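Hypothetical sugar kinase (Cytophaga hutchinsonii, PDB 3R8E) probably phosphorylates a sugar at the expense of ATP, as kinases of the ROK family do. Local coordinates at residues N263-G268 with D296-K301; T146-A151 with M259-I264. One frame throughout, in Å; residues are numbered along the deposited sequence. Where two conformers were deposited one is given.

In the fold
Strand 263-267 is the middle member of three parallel strands. Interaction 1 pairs it with strand 298-301, the outermost strand on that side of a five-stranded mixed sheet, and interaction 2 joins its start to strand 147-152 on the other flank. The two centres lie about 7 Å apart, and Asn-263 and Ile-264 serve both contacts. Beyond these shared residues, the ND2 of Asn-262 lies 2.7 Å from OD1 of Asp-296, a probable hydrogen bond, and the N of Gly-267 lies 2.8 Å from the O of Leu-150, probably another. Both contacts belong to the core sheet of a ribonuclease H-like domain, the building block of ROK kinases.

Interaction 1 (N263-G268 with D296-K301); sequences NILLGG and DMYIGK
The Tyr-298 ring meets Asn-263 at its edge, where OD1 sits near the ring plane and 3.4 Å from Tyr-298 CB; amide and ring planes stand 72° apart. One face receives the backbone N of Gly-300, offset toward the rim, while Leu-265 CD2 approaches CE2 obliquely. With CG anti to the backbone N (chi1 166°), the ring swings along its own strand over Gly-300, where a CB would collide with the Tyr-298 hydroxyl, itself bonded to Asn-141; glycine therefore suits this place.

The backbones pair in parallel. Ile-264 gives its N-H to Tyr-298 O (2.8 Å) and takes that of Gly-300 on its own O (2.8 Å), nearly straight at 174°; Leu-266 N then reaches Gly-300 O (2.9 Å). The face that carries Ile-264, Leu-266 and Ile-299 is largely apolar: the two isoleucines lie side by side, and Leu-266 CD1 meets Ile-299 CG2 at 3.8 Å. Ile-264 and Leu-266 also pack on helix 274-288.

Just ahead of strand 298-301, one water donates to both Asn-263 OD1 (2.6 Å) and Asp-296 O (2.7 Å), while ND2 bonds to Thr-146 O. Main-chain bonds thus set the register, and the water ties amide to carbonyl.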
loop_
_atom_site.group_PDB
_atom_site.type_symbol
_atom_site.label_atom_id
_atom_site.label_comp_id
_atom_site.label_asym_id
_atom_site.label_seq_id
_atom_site.Cartn_x
_atom_site.Cartn_y
_atom_site.Cartn_z
ATOM N N ASN A 263 1.660 13.058 3.564
ATOM C CA ASN A 263 0.960 13.823 4.593
ATOM C C ASN A 263 0.417 12.819 5.563
ATOM O O ASN A 263 -0.283 11.895 5.147
ATOM C CB ASN A 263 -0.142 14.699 4.022
ATOM C CG ASN A 263 0.357 15.850 3.204
ATOM O OD1 ASN A 263 1.349 16.508 3.541
ATOM N ND2 ASN A 263 -0.366 16.146 2.140
ATOM N N ILE A 264 0.814 12.931 6.839
ATOM C CA ILE A 264 0.418 11.964 7.859
ATOM C C ILE A 264 -0.210 12.681 9.045
ATOM O O ILE A 264 0.398 13.603 9.606
ATOM C CB ILE A 264 1.650 11.112 8.292
ATOM C CG1 ILE A 264 2.236 10.320 7.104
ATOM C CG2 ILE A 264 1.320 10.160 9.465
ATOM C CD1 ILE A 264 3.730 10.269 7.094
ATOM N N LEU A 265 -1.417 12.231 9.435
ATOM C CA LEU A 265 -2.111 12.714 10.634
ATOM C C LEU A 265 -2.124 11.587 11.647
ATOM O O LEU A 265 -2.489 10.459 11.306
ATOM C CB LEU A 265 -3.544 13.203 10.359
ATOM C CG LEU A 265 -3.732 14.453 9.484
ATOM C CD1 LEU A 265 -5.205 14.799 9.371
ATOM C CD2 LEU A 265 -2.952 15.664 10.022
ATOM N N LEU A 266 -1.739 11.891 12.891
ATOM C CA LEU A 266 -1.672 10.894 13.947
ATOM C C LEU A 266 -2.725 11.160 15.016
ATOM O O LEU A 266 -2.749 12.239 15.611
ATOM C CB LEU A 266 -0.256 10.866 14.559
ATOM C CG LEU A 266 0.899 10.543 13.591
ATOM C CD1 LEU A 266 2.233 10.772 14.250
ATOM C CD2 LEU A 266 0.819 9.107 13.055
ATOM N N GLY A 267 -3.583 10.163 15.235
ATOM C CA GLY A 267 -4.671 10.195 16.212
ATOM C C GLY A 267 -4.626 9.029 17.185
ATOM O O GLY A 267 -3.650 8.275 17.208
ATOM N N GLY A 268 -5.676 8.885 17.991
ATOM C CA GLY A 268 -5.765 7.819 18.988
ATOM C C GLY A 268 -5.148 8.203 20.317
ATOM O O GLY A 268 -4.536 9.266 20.432
ATOM N N ASP A 296 8.863 17.479 1.069
ATOM C CA ASP A 296 7.651 18.228 1.408
ATOM C C ASP A 296 6.701 17.400 2.290
ATOM O O ASP A 296 5.489 17.623 2.273
ATOM C CB ASP A 296 6.934 18.753 0.142
ATOM C CG ASP A 296 6.536 17.739 -0.922
ATOM O OD1 ASP A 296 6.821 16.534 -0.740
ATOM O OD2 ASP A 296 5.955 18.157 -1.948
HETATM N N MSE A 297 7.268 16.455 3.070
HETATM C CA MSE A 297 6.470 15.608 3.953
HETATM C C MSE A 297 5.947 16.423 5.144
HETATM O O MSE A 297 6.562 17.418 5.556
HETATM C CB MSE A 297 7.261 14.371 4.411
HETATM C CG MSE A 297 8.267 14.642 5.538
HETATM SE SE MSE A 297 9.084 13.027 6.240
HETATM C CE MSE A 297 7.485 12.066 6.679
ATOM N N TYR A 298 4.782 16.015 5.670
ATOM C CA TYR A 298 4.123 16.666 6.795
ATOM C C TYR A 298 3.606 15.609 7.756
ATOM O O TYR A 298 2.955 14.656 7.331
ATOM C CB TYR A 298 2.984 17.580 6.308
ATOM C CG TYR A 298 2.033 18.044 7.391
ATOM C CD1 TYR A 298 2.427 18.991 8.334
ATOM C CD2 TYR A 298 0.733 17.552 7.463
ATOM C CE1 TYR A 298 1.554 19.422 9.335
ATOM C CE2 TYR A 298 -0.155 17.992 8.444
ATOM C CZ TYR A 298 0.264 18.917 9.387
ATOM O OH TYR A 298 -0.614 19.343 10.359
ATOM N N ILE A 299 3.937 15.763 9.044
ATOM C CA ILE A 299 3.459 14.886 10.108
ATOM C C ILE A 299 2.743 15.791 11.097
ATOM O O ILE A 299 3.370 16.653 11.719
ATOM C CB ILE A 299 4.559 14.012 10.759
ATOM C CG1 ILE A 299 5.273 13.146 9.705
ATOM C CG2 ILE A 299 3.956 13.137 11.885
ATOM C CD1 ILE A 299 6.599 12.656 10.116
ATOM N N GLY A 300 1.427 15.649 11.152
ATOM C CA GLY A 300 0.577 16.461 12.008
ATOM C C GLY A 300 -0.228 15.656 13.001
ATOM O O GLY A 300 -0.323 14.432 12.895
ATOM N N LYS A 301 -0.797 16.348 13.984
ATOM C CA LYS A 301 -1.633 15.735 15.004
ATOM C C LYS A 301 -3.091 15.793 14.540
ATOM O O LYS A 301 -3.538 16.842 14.063
ATOM C CB LYS A 301 -1.421 16.474 16.354
ATOM C CG LYS A 301 -2.377 16.093 17.483
ATOM C CD LYS A 301 -1.843 14.969 18.369
ATOM C CE LYS A 301 -2.775 14.669 19.521
ATOM N NZ LYS A 301 -4.010 13.964 19.077
HETATM O O HOH W 1 2.874 18.259 2.318
#

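Interaction 2 (T146-A151 with M259-I264); sequences TFILLA and MDLNNI
Ile-148 turns CG1 anti to its backbone N (chi1 -176°), which leaves CG2 between the N and the carbonyl carbon and directs that methyl at both Leu-261 and Ile-264. Leu-261, with chi1 at 60°, holds its own branch between backbone N and carbonyl carbon and thereby presents CD1 to Ile-148 CG2 at 3.7 Å, the two side chains crossing at about a right angle. The same methyl rests 3.7 Å from Ile-264 CG1, but there the isoleucines run alongside each other and point the same way. A beta-branched residue suits Ile-148 because its CG2 stays close to the backbone to meet both neighbours while CG1 extends elsewhere.

Polar bonds sit beside this packing. Asn-263 ND2 donates to Thr-146 O at 3.0 Å, with the acceptor close to the amide plane, and a water gives a second hydrogen to that carbonyl (2.8 Å) while accepting from Asn-262 N. Two donors thus grip Thr-146 O just before strand 147-152 begins. Two residues on, Ile-148 N donates to Asn-263 O (3.1 Å), its donor tilted 21° from the carbonyl plane, as part of the parallel bridge of Ile-148 with Ile-264. Were Asn-263 an alanine, Thr-146 O would probably keep its water but lose the amide donor, leaving the approach to the strand less firmly fixed. Thr-146 adds a methyl, CG2, 3.8 Å from Leu-261 CB, and sends OG1 to the backbone N of Asn-163.

Helix 235-259 ends just before Asp-260, whose positive phi helps turn the chain into strand 263-267; its carboxylate forms a salt bridge with Arg-171 of the second subunit. That helix also covers the Ile-148 face of the sheet, through Ile-255, whereas Phe-147 packs against Tyr-136 of helix 127-138 and pairs through its backbone with Met-161 of strand 156-162.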
loop_
_atom_site.group_PDB
_atom_site.type_symbol
_atom_site.label_atom_id
_atom_site.label_comp_id
_atom_site.label_asym_id
_atom_site.label_seq_id
_atom_site.Cartn_x
_atom_site.Cartn_y
_atom_site.Cartn_z
ATOM N N THR A 146 -4.480 14.610 -0.114
ATOM C CA THR A 146 -3.864 13.285 -0.051
ATOM C C THR A 146 -3.148 13.101 1.278
ATOM O O THR A 146 -2.140 13.762 1.531
ATOM C CB THR A 146 -2.923 13.113 -1.260
ATOM O OG1 THR A 146 -3.678 13.357 -2.457
ATOM C CG2 THR A 146 -2.279 11.719 -1.319
ATOM N N PHE A 147 -3.673 12.204 2.128
ATOM C CA PHE A 147 -3.071 11.939 3.434
ATOM C C PHE A 147 -3.534 10.628 4.017
ATOM O O PHE A 147 -4.559 10.084 3.607
ATOM C CB PHE A 147 -3.394 13.072 4.445
ATOM C CG PHE A 147 -4.837 13.183 4.886
ATOM C CD1 PHE A 147 -5.292 12.506 6.015
ATOM C CD2 PHE A 147 -5.723 14.015 4.213
ATOM C CE1 PHE A 147 -6.620 12.624 6.435
ATOM C CE2 PHE A 147 -7.048 14.146 4.645
ATOM C CZ PHE A 147 -7.488 13.441 5.750
ATOM N N ILE A 148 -2.809 10.162 5.035
ATOM C CA ILE A 148 -3.187 9.002 5.833
ATOM C C ILE A 148 -3.445 9.476 7.258
ATOM O O ILE A 148 -2.672 10.278 7.795
ATOM C CB ILE A 148 -2.157 7.820 5.806
ATOM C CG1 ILE A 148 -2.709 6.598 6.596
ATOM C CG2 ILE A 148 -0.786 8.239 6.370
ATOM C CD1 ILE A 148 -1.981 5.289 6.357
ATOM N N LEU A 149 -4.535 8.984 7.853
ATOM C CA LEU A 149 -4.834 9.184 9.255
ATOM C C LEU A 149 -4.543 7.871 9.948
ATOM O O LEU A 149 -5.168 6.868 9.614
ATOM C CB LEU A 149 -6.284 9.656 9.511
ATOM C CG LEU A 149 -6.764 9.609 10.984
ATOM C CD1 LEU A 149 -5.963 10.545 11.858
ATOM C CD2 LEU A 149 -8.219 9.983 11.101
ATOM N N LEU A 150 -3.567 7.856 10.858
ATOM C CA LEU A 150 -3.264 6.685 11.672
ATOM C C LEU A 150 -3.860 6.893 13.045
ATOM O O LEU A 150 -3.432 7.806 13.760
ATOM C CB LEU A 150 -1.751 6.421 11.813
ATOM C CG LEU A 150 -0.967 5.836 10.677
ATOM C CD1 LEU A 150 0.455 5.561 11.148
ATOM C CD2 LEU A 150 -1.567 4.523 10.205
ATOM N N ALA A 151 -4.860 6.081 13.408
ATOM C CA ALA A 151 -5.488 6.145 14.724
ATOM C C ALA A 151 -4.828 5.090 15.607
ATOM O O ALA A 151 -5.063 3.892 15.438
ATOM C CB ALA A 151 -6.989 5.933 14.614
HETATM N N MSE A 259 1.708 3.637 -1.599
HETATM C CA MSE A 259 0.689 4.645 -1.909
HETATM C C MSE A 259 1.203 5.948 -2.514
HETATM O O MSE A 259 0.419 6.668 -3.134
HETATM C CB MSE A 259 -0.089 5.002 -0.628
HETATM C CG MSE A 259 -0.749 3.805 0.032
HETATM SE SE MSE A 259 -2.194 3.105 -1.050
HETATM C CE MSE A 259 -3.525 4.333 -0.526
ATOM N N ASP A 260 2.481 6.295 -2.271
ATOM C CA ASP A 260 3.085 7.568 -2.666
ATOM C C ASP A 260 2.242 8.738 -2.115
ATOM O O ASP A 260 1.606 9.487 -2.859
ATOM C CB ASP A 260 3.365 7.732 -4.174
ATOM C CG ASP A 260 4.222 8.963 -4.443
ATOM O OD1 ASP A 260 4.680 9.605 -3.459
ATOM O OD2 ASP A 260 4.382 9.324 -5.617
ATOM N N LEU A 261 2.218 8.843 -0.794
ATOM C CA LEU A 261 1.608 9.946 -0.059
ATOM C C LEU A 261 2.644 10.368 0.965
ATOM O O LEU A 261 3.497 9.553 1.319
ATOM C CB LEU A 261 0.239 9.575 0.585
ATOM C CG LEU A 261 0.194 8.421 1.612
ATOM C CD1 LEU A 261 0.609 8.888 3.002
ATOM C CD2 LEU A 261 -1.207 7.866 1.730
ATOM N N ASN A 262 2.610 11.614 1.430
ATOM C CA ASN A 262 3.592 12.026 2.434
ATOM C C ASN A 262 2.999 13.015 3.455
ATOM O O ASN A 262 3.748 13.703 4.148
ATOM C CB ASN A 262 4.867 12.580 1.786
ATOM C CG ASN A 262 4.667 13.841 1.000
ATOM O OD1 ASN A 262 3.541 14.294 0.784
ATOM N ND2 ASN A 262 5.760 14.423 0.532
ATOM N N ASN A 263 1.660 13.058 3.564
ATOM C CA ASN A 263 0.960 13.823 4.593
ATOM C C ASN A 263 0.417 12.819 5.563
ATOM O O ASN A 263 -0.283 11.895 5.147
ATOM C CB ASN A 263 -0.142 14.699 4.022
ATOM C CG ASN A 263 0.357 15.850 3.204
ATOM O OD1 ASN A 263 1.349 16.508 3.541
ATOM N ND2 ASN A 263 -0.366 16.146 2.140
ATOM N N ILE A 264 0.814 12.931 6.839
ATOM C CA ILE A 264 0.418 11.964 7.859
ATOM C C ILE A 264 -0.210 12.681 9.045
ATOM O O ILE A 264 0.398 13.603 9.606
ATOM C CB ILE A 264 1.650 11.112 8.292
ATOM C CG1 ILE A 264 2.236 10.320 7.104
ATOM C CG2 ILE A 264 1.320 10.160 9.465
ATOM C CD1 ILE A 264 3.730 10.269 7.094
HETATM O O HOH W 2 0.347 13.206 0.277
#